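PfVFT1 (Plasmodium falciparum, PDB 5JKQ) has the bi-lobed architecture of a Venus flytrap domain and probably binds a small solute between its lobes, though its ligand is unknown. Local coordinates at residues H21-I34 with Y44-L56. The protein carries 3 engineered substitutions. Numbering follows the deposited sequence.
Sequences HAAVKELIQNEELI and YSVIESIENLPNL
The polar grip between the segments comes from K25, whose amine reaches into segment 44-56 and donates two hydrogen bonds, NZ to N55 OD1 at 2.7 Å and NZ to L53 O at 2.9 Å. With CG anti to the backbone N (chi1 -180°) and the rest extended, the chain runs out straight, its methylenes passing between the carbonyls of I50 and P54. NZ sits 37° above the plane of the L53 carbonyl, off its lone pairs, and is tilted 34° from the plane of the N55 side-chain amide. One amine thus holds a backbone carbonyl and a side-chain amide two residues apart. A water molecule adds a bridge, donating to A22 O and accepting from L56 N.

Around this, A22 is pressed against backbone: its CA lies 3.3 Å from P54 O in a CA-H...O contact, while its CB rests beside CA of L56 (3.5 Å). Farther along the helix, I28 CD1 rests against both I47 CG2 (3.4 Å) and I50 CG2 (3.5 Å). Beyond the Asx turn of N30, whose OD1 accepts from E32 N, L33 CD2 at the start of helix 32-39 meets V46 CG1 at 3.4 Å, the two side chains running antiparallel.

An irregular chain, returning after helix 32-39, thus packs along two consecutive helices, pinned by an extended lysine. A23, E26 and L27 touch helix 102-118, H21 NE2 bonds to L172 N, and S45 pairs with K176, joining strand 45-46 to strand 175-184.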
ATOM      1  N   HIS A  21      -2.076   8.514 -11.827  1.00 17.57           N
ATOM      2  CA  HIS A  21      -3.214   7.600 -11.903  1.00 18.53           C
ATOM      3  C   HIS A  21      -3.442   7.122 -13.329  1.00 20.85           C
ATOM      4  O   HIS A  21      -3.840   5.977 -13.558  1.00 10.74           O
ATOM      5  CB  HIS A  21      -4.483   8.273 -11.381  1.00 14.68           C
ATOM      6  CG  HIS A  21      -4.525   8.416  -9.894  1.00 15.13           C
ATOM      7  ND1 HIS A  21      -5.339   9.327  -9.257  1.00 14.10           N
ATOM      8  CD2 HIS A  21      -3.862   7.755  -8.915  1.00 21.91           C
ATOM      9  CE1 HIS A  21      -5.171   9.226  -7.951  1.00 20.98           C
ATOM     10  NE2 HIS A  21      -4.279   8.282  -7.717  1.00 17.59           N
ATOM     11  N   ALA A  22      -3.197   8.010 -14.286  1.00 14.59           N
ATOM     12  CA  ALA A  22      -3.381   7.683 -15.691  1.00 17.74           C
ATOM     13  C   ALA A  22      -2.372   6.633 -16.142  1.00 15.69           C
ATOM     14  O   ALA A  22      -2.687   5.764 -16.956  1.00 13.70           O
ATOM     15  CB  ALA A  22      -3.262   8.929 -16.538  1.00 11.81           C
ATOM     16  N   ALA A  23      -1.159   6.717 -15.610  1.00 15.78           N
ATOM     17  CA  ALA A  23      -0.117   5.762 -15.954  1.00 16.70           C
ATOM     18  C   ALA A  23      -0.472   4.382 -15.411  1.00 13.56           C
ATOM     19  O   ALA A  23      -0.344   3.379 -16.112  1.00 18.84           O
ATOM     20  CB  ALA A  23       1.221   6.222 -15.419  1.00 22.13           C
ATOM     21  N   VAL A  24      -0.924   4.343 -14.161  1.00 14.62           N
ATOM     22  CA  VAL A  24      -1.363   3.098 -13.539  1.00 17.40           C
ATOM     23  C   VAL A  24      -2.475   2.460 -14.366  1.00 19.64           C
ATOM     24  O   VAL A  24      -2.478   1.249 -14.587  1.00 13.49           O
ATOM     25  CB  VAL A  24      -1.853   3.335 -12.094  1.00 16.43           C
ATOM     26  CG1 VAL A  24      -2.478   2.074 -11.506  1.00 19.85           C
ATOM     27  CG2 VAL A  24      -0.700   3.800 -11.221  1.00 19.18           C
ATOM     28  N   LYS A  25      -3.410   3.287 -14.829  1.00 19.21           N
ATOM     29  CA  LYS A  25      -4.508   2.815 -15.660  1.00 14.54           C
ATOM     30  C   LYS A  25      -3.968   2.150 -16.921  1.00 23.81           C
ATOM     31  O   LYS A  25      -4.426   1.077 -17.317  1.00 21.12           O
ATOM     32  CB  LYS A  25      -5.439   3.971 -16.023  1.00 21.27           C
ATOM     33  CG  LYS A  25      -6.622   3.568 -16.887  1.00 21.60           C
ATOM     34  CD  LYS A  25      -7.574   4.734 -17.095  1.00 22.06           C
ATOM     35  CE  LYS A  25      -8.758   4.341 -17.958  1.00 20.30           C
ATOM     36  NZ  LYS A  25      -9.738   5.451 -18.077  1.00 24.11           N
ATOM     37  N   GLU A  26      -2.979   2.787 -17.539  1.00 21.76           N
ATOM     38  CA  GLU A  26      -2.362   2.243 -18.741  1.00 22.99           C
ATOM     39  C   GLU A  26      -1.606   0.953 -18.428  1.00 21.48           C
ATOM     40  O   GLU A  26      -1.636   0.004 -19.212  1.00 18.62           O
ATOM     41  CB  GLU A  26      -1.422   3.271 -19.374  1.00 16.74           C
ATOM     42  CG  GLU A  26      -0.658   2.741 -20.572  1.00 25.13           C
ATOM     43  CD  GLU A  26      -0.236   3.835 -21.532  1.00 24.90           C
ATOM     44  OE1 GLU A  26      -1.117   4.574 -22.020  1.00 21.24           O
ATOM     45  OE2 GLU A  26       0.977   3.955 -21.798  1.00 21.23           O
ATOM     46  N   LEU A  27      -0.935   0.923 -17.279  1.00 18.25           N
ATOM     47  CA  LEU A  27      -0.168  -0.251 -16.871  1.00 18.45           C
ATOM     48  C   LEU A  27      -1.080  -1.446 -16.599  1.00 22.56           C
ATOM     49  O   LEU A  27      -0.643  -2.596 -16.653  1.00 20.53           O
ATOM     50  CB  LEU A  27       0.671   0.059 -15.630  1.00 18.66           C
ATOM     51  CG  LEU A  27       1.937   0.887 -15.875  1.00 20.46           C
ATOM     52  CD1 LEU A  27       2.587   1.262 -14.558  1.00 20.03           C
ATOM     53  CD2 LEU A  27       2.932   0.135 -16.753  1.00 19.75           C
ATOM     54  N   ILE A  28      -2.345  -1.165 -16.308  1.00 18.20           N
ATOM     55  CA  ILE A  28      -3.341  -2.207 -16.089  1.00 16.36           C
ATOM     56  C   ILE A  28      -3.910  -2.664 -17.428  1.00 22.91           C
ATOM     57  O   ILE A  28      -4.215  -3.842 -17.613  1.00 23.54           O
ATOM     58  CB  ILE A  28      -4.468  -1.708 -15.157  1.00 18.75           C
ATOM     59  CG1 ILE A  28      -3.926  -1.574 -13.733  1.00 11.81           C
ATOM     60  CG2 ILE A  28      -5.662  -2.663 -15.162  1.00 18.47           C
ATOM     61  CD1 ILE A  28      -4.807  -0.780 -12.801  1.00 21.72           C
ATOM     62  N   GLN A  29      -4.036  -1.727 -18.362  1.00 24.31           N
ATOM     63  CA  GLN A  29      -4.515  -2.037 -19.704  1.00 20.12           C
ATOM     64  C   GLN A  29      -3.509  -2.882 -20.484  1.00 16.01           C
ATOM     65  O   GLN A  29      -3.895  -3.814 -21.187  1.00 20.45           O
ATOM     66  CB  GLN A  29      -4.811  -0.749 -20.479  1.00 26.95           C
ATOM     67  CG  GLN A  29      -6.042   0.006 -20.002  1.00 28.91           C
ATOM     68  CD  GLN A  29      -6.193   1.365 -20.662  1.00 25.47           C
ATOM     69  OE1 GLN A  29      -5.221   1.953 -21.137  1.00 21.49           O
ATOM     70  NE2 GLN A  29      -7.420   1.870 -20.694  1.00 19.03           N
ATOM     71  N   ASN A  30      -2.226  -2.551 -20.363  1.00 17.54           N
ATOM     72  CA  ASN A  30      -1.193  -3.222 -21.151  1.00 23.67           C
ATOM     73  C   ASN A  30      -0.563  -4.421 -20.436  1.00 22.86           C
ATOM     74  O   ASN A  30       0.457  -4.948 -20.882  1.00 30.68           O
ATOM     75  CB  ASN A  30      -0.102  -2.217 -21.549  1.00 19.71           C
ATOM     76  CG  ASN A  30       0.647  -1.648 -20.358  1.00 19.77           C
ATOM     77  OD1 ASN A  30       0.532  -2.137 -19.238  1.00 20.68           O
ATOM     78  ND2 ASN A  30       1.433  -0.608 -20.606  1.00 21.75           N
ATOM     79  N   GLU A  31      -1.166  -4.832 -19.323  1.00 20.89           N
ATOM     80  CA  GLU A  31      -0.778  -6.055 -18.614  1.00 34.79           C
ATOM     81  C   GLU A  31       0.600  -5.988 -17.945  1.00 22.33           C
ATOM     82  O   GLU A  31       1.022  -6.956 -17.315  1.00 26.88           O
ATOM     83  CB  GLU A  31      -0.799  -7.256 -19.573  1.00 28.48           C
ATOM     84  CG  GLU A  31      -2.048  -7.365 -20.436  1.00 41.97           C
ATOM     85  CD  GLU A  31      -1.945  -8.478 -21.467  1.00 47.20           C
ATOM     86  OE1 GLU A  31      -1.119  -9.396 -21.272  1.00 51.48           O
ATOM     87  OE2 GLU A  31      -2.685  -8.434 -22.473  1.00 41.65           O
ATOM     88  N   GLU A  32       1.301  -4.865 -18.072  1.00 14.96           N
ATOM     89  CA  GLU A  32       2.651  -4.755 -17.520  1.00 21.11           C
ATOM     90  C   GLU A  32       2.672  -4.895 -16.000  1.00 19.49           C
ATOM     91  O   GLU A  32       3.574  -5.522 -15.442  1.00 13.93           O
ATOM     92  CB  GLU A  32       3.293  -3.424 -17.913  1.00 23.89           C
ATOM     93  CG  GLU A  32       3.868  -3.404 -19.320  1.00 27.61           C
ATOM     94  CD  GLU A  32       4.566  -2.097 -19.652  1.00 27.44           C
ATOM     95  OE1 GLU A  32       5.142  -1.475 -18.734  1.00 32.19           O
ATOM     96  OE2 GLU A  32       4.536  -1.691 -20.832  1.00 37.12           O
ATOM     97  N   LEU A  33       1.682  -4.312 -15.332  1.00 20.06           N
ATOM     98  CA  LEU A  33       1.668  -4.301 -13.873  1.00 25.69           C
ATOM     99  C   LEU A  33       1.434  -5.700 -13.311  1.00 19.79           C
ATOM    100  O   LEU A  33       2.071  -6.096 -12.336  1.00 23.61           O
ATOM    101  CB  LEU A  33       0.601  -3.336 -13.349  1.00 16.47           C
ATOM    102  CG  LEU A  33       0.483  -3.206 -11.827  1.00 17.49           C
ATOM    103  CD1 LEU A  33       1.836  -2.978 -11.167  1.00 19.29           C
ATOM    104  CD2 LEU A  33      -0.465  -2.072 -11.475  1.00 18.80           C
ATOM    105  N   ILE A  34       0.528  -6.449 -13.932  1.00 21.57           N
ATOM    106  CA  ILE A  34       0.234  -7.808 -13.489  1.00 24.75           C
ATOM    107  C   ILE A  34       1.362  -8.753 -13.905  1.00 22.96           C
ATOM    108  O   ILE A  34       1.651  -9.728 -13.212  1.00 23.62           O
ATOM    109  CB  ILE A  34      -1.112  -8.308 -14.053  1.00 26.36           C
ATOM    110  CG1 ILE A  34      -2.224  -7.314 -13.699  1.00 29.85           C
ATOM    111  CG2 ILE A  34      -1.439  -9.698 -13.500  1.00 34.80           C
ATOM    112  CD1 ILE A  34      -3.590  -7.660 -14.262  1.00 46.62           C
ATOM    113  N   TYR A  44      -0.019  -9.641  -4.692  1.00 23.16           N
ATOM    114  CA  TYR A  44      -0.739  -8.373  -4.721  1.00 19.59           C
ATOM    115  C   TYR A  44      -1.809  -8.376  -5.804  1.00 15.54           C
ATOM    116  O   TYR A  44      -1.664  -9.040  -6.831  1.00 21.17           O
ATOM    117  CB  TYR A  44       0.221  -7.206  -4.965  1.00 22.34           C
ATOM    118  CG  TYR A  44       1.230  -6.974  -3.864  1.00 14.98           C
ATOM    119  CD1 TYR A  44       0.826  -6.586  -2.593  1.00 13.61           C
ATOM    120  CD2 TYR A  44       2.588  -7.116  -4.105  1.00 17.49           C
ATOM    121  CE1 TYR A  44       1.748  -6.362  -1.590  1.00 17.48           C
ATOM    122  CE2 TYR A  44       3.517  -6.895  -3.111  1.00 17.08           C
ATOM    123  CZ  TYR A  44       3.093  -6.518  -1.853  1.00 21.78           C
ATOM    124  OH  TYR A  44       4.017  -6.299  -0.859  1.00 16.93           O
ATOM    125  N   SER A  45      -2.879  -7.621  -5.565  1.00 21.30           N
ATOM    126  CA  SER A  45      -3.913  -7.401  -6.570  1.00 21.80           C
ATOM    127  C   SER A  45      -3.943  -5.926  -6.958  1.00 20.27           C
ATOM    128  O   SER A  45      -3.690  -5.054  -6.127  1.00 16.90           O
ATOM    129  CB  SER A  45      -5.282  -7.848  -6.048  1.00 16.36           C
ATOM    130  OG  SER A  45      -5.723  -7.019  -4.988  1.00 20.17           O
ATOM    131  N   VAL A  46      -4.244  -5.655  -8.224  1.00 20.07           N
ATOM    132  CA  VAL A  46      -4.319  -4.285  -8.720  1.00 19.94           C
ATOM    133  C   VAL A  46      -5.706  -3.708  -8.485  1.00 21.09           C
ATOM    134  O   VAL A  46      -6.665  -4.451  -8.274  1.00 29.79           O
ATOM    135  CB  VAL A  46      -3.986  -4.197 -10.226  1.00 18.16           C
ATOM    136  CG1 VAL A  46      -2.530  -4.560 -10.462  1.00 19.37           C
ATOM    137  CG2 VAL A  46      -4.922  -5.085 -11.052  1.00 14.99           C
ATOM    138  N   ILE A  47      -5.802  -2.381  -8.522  1.00 29.14           N
ATOM    139  CA  ILE A  47      -7.074  -1.696  -8.317  1.00 31.68           C
ATOM    140  C   ILE A  47      -8.127  -2.277  -9.261  1.00 26.23           C
ATOM    141  O   ILE A  47      -7.873  -2.490 -10.448  1.00 20.50           O
ATOM    142  CB  ILE A  47      -6.938  -0.163  -8.521  1.00 17.26           C
ATOM    143  CG1 ILE A  47      -8.297   0.524  -8.370  1.00 33.98           C
ATOM    144  CG2 ILE A  47      -6.324   0.162  -9.881  1.00 20.16           C
ATOM    145  CD1 ILE A  47      -8.225   1.875  -7.676  1.00 24.57           C
ATOM    146  N   GLU A  48      -9.301  -2.559  -8.706  1.00 38.06           N
ATOM    147  CA  GLU A  48     -10.331  -3.316  -9.411  1.00 38.68           C
ATOM    148  C   GLU A  48     -11.030  -2.501 -10.499  1.00 40.02           C
ATOM    149  O   GLU A  48     -11.361  -3.036 -11.559  1.00 40.26           O
ATOM    150  CB  GLU A  48     -11.372  -3.858  -8.413  1.00 37.71           C
ATOM    151  CG  GLU A  48     -12.178  -2.805  -7.648  1.00 40.76           C
ATOM    152  CD  GLU A  48     -11.404  -2.160  -6.509  1.00 50.67           C
ATOM    153  OE1 GLU A  48     -11.617  -0.954  -6.255  1.00 47.72           O
ATOM    154  OE2 GLU A  48     -10.587  -2.856  -5.868  1.00 49.08           O
ATOM    155  N   SER A  49     -11.249  -1.215 -10.237  1.00 34.32           N
ATOM    156  CA  SER A  49     -11.961  -0.343 -11.171  1.00 35.05           C
ATOM    157  C   SER A  49     -11.067   0.778 -11.693  1.00 35.70           C
ATOM    158  O   SER A  49     -10.489   1.534 -10.911  1.00 39.84           O
ATOM    159  CB  SER A  49     -13.199   0.256 -10.501  1.00 36.56           C
ATOM    160  OG  SER A  49     -13.877   1.131 -11.385  1.00 39.74           O
ATOM    161  N   ILE A  50     -10.971   0.881 -13.017  1.00 33.24           N
ATOM    162  CA  ILE A  50     -10.141   1.895 -13.665  1.00 34.60           C
ATOM    163  C   ILE A  50     -10.943   2.755 -14.642  1.00 32.35           C
ATOM    164  O   ILE A  50     -10.384   3.623 -15.316  1.00 23.83           O
ATOM    165  CB  ILE A  50      -8.966   1.251 -14.428  1.00 28.07           C
ATOM    166  CG1 ILE A  50      -9.473   0.164 -15.379  1.00 20.64           C
ATOM    167  CG2 ILE A  50      -7.963   0.666 -13.449  1.00 29.56           C
ATOM    168  CD1 ILE A  50      -8.511  -0.157 -16.503  1.00 26.77           C
ATOM    169  N   GLU A  51     -12.247   2.511 -14.719  1.00 35.29           N
ATOM    170  CA  GLU A  51     -13.110   3.228 -15.655  1.00 40.01           C
ATOM    171  C   GLU A  51     -13.056   4.740 -15.458  1.00 31.10           C
ATOM    172  O   GLU A  51     -13.001   5.496 -16.429  1.00 27.09           O
ATOM    173  CB  GLU A  51     -14.556   2.753 -15.519  1.00 39.88           C
ATOM    174  CG  GLU A  51     -14.903   1.570 -16.400  1.00 43.71           C
ATOM    175  CD  GLU A  51     -16.377   1.226 -16.346  1.00 48.01           C
ATOM    176  OE1 GLU A  51     -17.046   1.628 -15.371  1.00 40.42           O
ATOM    177  OE2 GLU A  51     -16.869   0.559 -17.282  1.00 48.07           O
ATOM    178  N   ASN A  52     -13.061   5.173 -14.201  1.00 22.80           N
ATOM    179  CA  ASN A  52     -13.135   6.595 -13.885  1.00 31.14           C
ATOM    180  C   ASN A  52     -11.770   7.275 -13.813  1.00 30.20           C
ATOM    181  O   ASN A  52     -11.691   8.501 -13.731  1.00 32.29           O
ATOM    182  CB  ASN A  52     -13.876   6.796 -12.563  1.00 31.19           C
ATOM    183  CG  ASN A  52     -15.261   6.183 -12.575  1.00 43.17           C
ATOM    184  OD1 ASN A  52     -15.627   5.431 -11.671  1.00 41.60           O
ATOM    185  ND2 ASN A  52     -16.036   6.494 -13.609  1.00 38.13           N
ATOM    186  N   LEU A  53     -10.700   6.487 -13.837  1.00 26.56           N
ATOM    187  CA  LEU A  53      -9.354   7.051 -13.799  1.00 27.27           C
ATOM    188  C   LEU A  53      -9.071   7.826 -15.083  1.00 24.33           C
ATOM    189  O   LEU A  53      -9.657   7.531 -16.126  1.00 18.28           O
ATOM    190  CB  LEU A  53      -8.307   5.955 -13.598  1.00 19.21           C
ATOM    191  CG  LEU A  53      -8.009   5.568 -12.147  1.00 25.66           C
ATOM    192  CD1 LEU A  53      -9.278   5.144 -11.424  1.00 22.08           C
ATOM    193  CD2 LEU A  53      -6.964   4.462 -12.098  1.00 27.85           C
ATOM    194  N   PRO A  54      -8.174   8.823 -15.013  1.00 23.26           N
ATOM    195  CA  PRO A  54      -7.884   9.630 -16.204  1.00 16.14           C
ATOM    196  C   PRO A  54      -7.168   8.833 -17.287  1.00 20.54           C
ATOM    197  O   PRO A  54      -6.411   7.916 -16.971  1.00 19.05           O
ATOM    198  CB  PRO A  54      -6.973  10.745 -15.671  1.00 21.41           C
ATOM    199  CG  PRO A  54      -7.058  10.672 -14.184  1.00 24.70           C
ATOM    200  CD  PRO A  54      -7.376   9.259 -13.855  1.00 19.21           C
ATOM    201  N   ASN A  55      -7.408   9.183 -18.546  1.00 21.24           N
ATOM    202  CA  ASN A  55      -6.678   8.589 -19.659  1.00 15.62           C
ATOM    203  C   ASN A  55      -5.374   9.333 -19.895  1.00 17.67           C
ATOM    204  O   ASN A  55      -5.375  10.551 -20.078  1.00 17.92           O
ATOM    205  CB  ASN A  55      -7.523   8.607 -20.930  1.00 21.91           C
ATOM    206  CG  ASN A  55      -8.791   7.789 -20.799  1.00 26.35           C
ATOM    207  OD1 ASN A  55      -8.790   6.703 -20.218  1.00 18.41           O
ATOM    208  ND2 ASN A  55      -9.885   8.312 -21.336  1.00 25.70           N
ATOM    209  N   LEU A  56      -4.266   8.598 -19.892  1.00 15.98           N
ATOM    210  CA  LEU A  56      -2.944   9.198 -20.029  1.00 15.79           C
ATOM    211  C   LEU A  56      -2.849  10.067 -21.279  1.00 21.07           C
ATOM    212  O   LEU A  56      -2.225  11.128 -21.263  1.00 18.46           O
ATOM    213  CB  LEU A  56      -1.871   8.107 -20.064  1.00 17.58           C
ATOM    214  CG  LEU A  56      -0.416   8.578 -20.130  1.00 19.99           C
ATOM    215  CD1 LEU A  56      -0.052   9.398 -18.896  1.00 14.30           C
ATOM    216  CD2 LEU A  56       0.525   7.387 -20.285  1.00 18.02           C
TER
HETATM  217  O   HOH W   1      -4.280   5.760 -19.128  1.00 16.85           O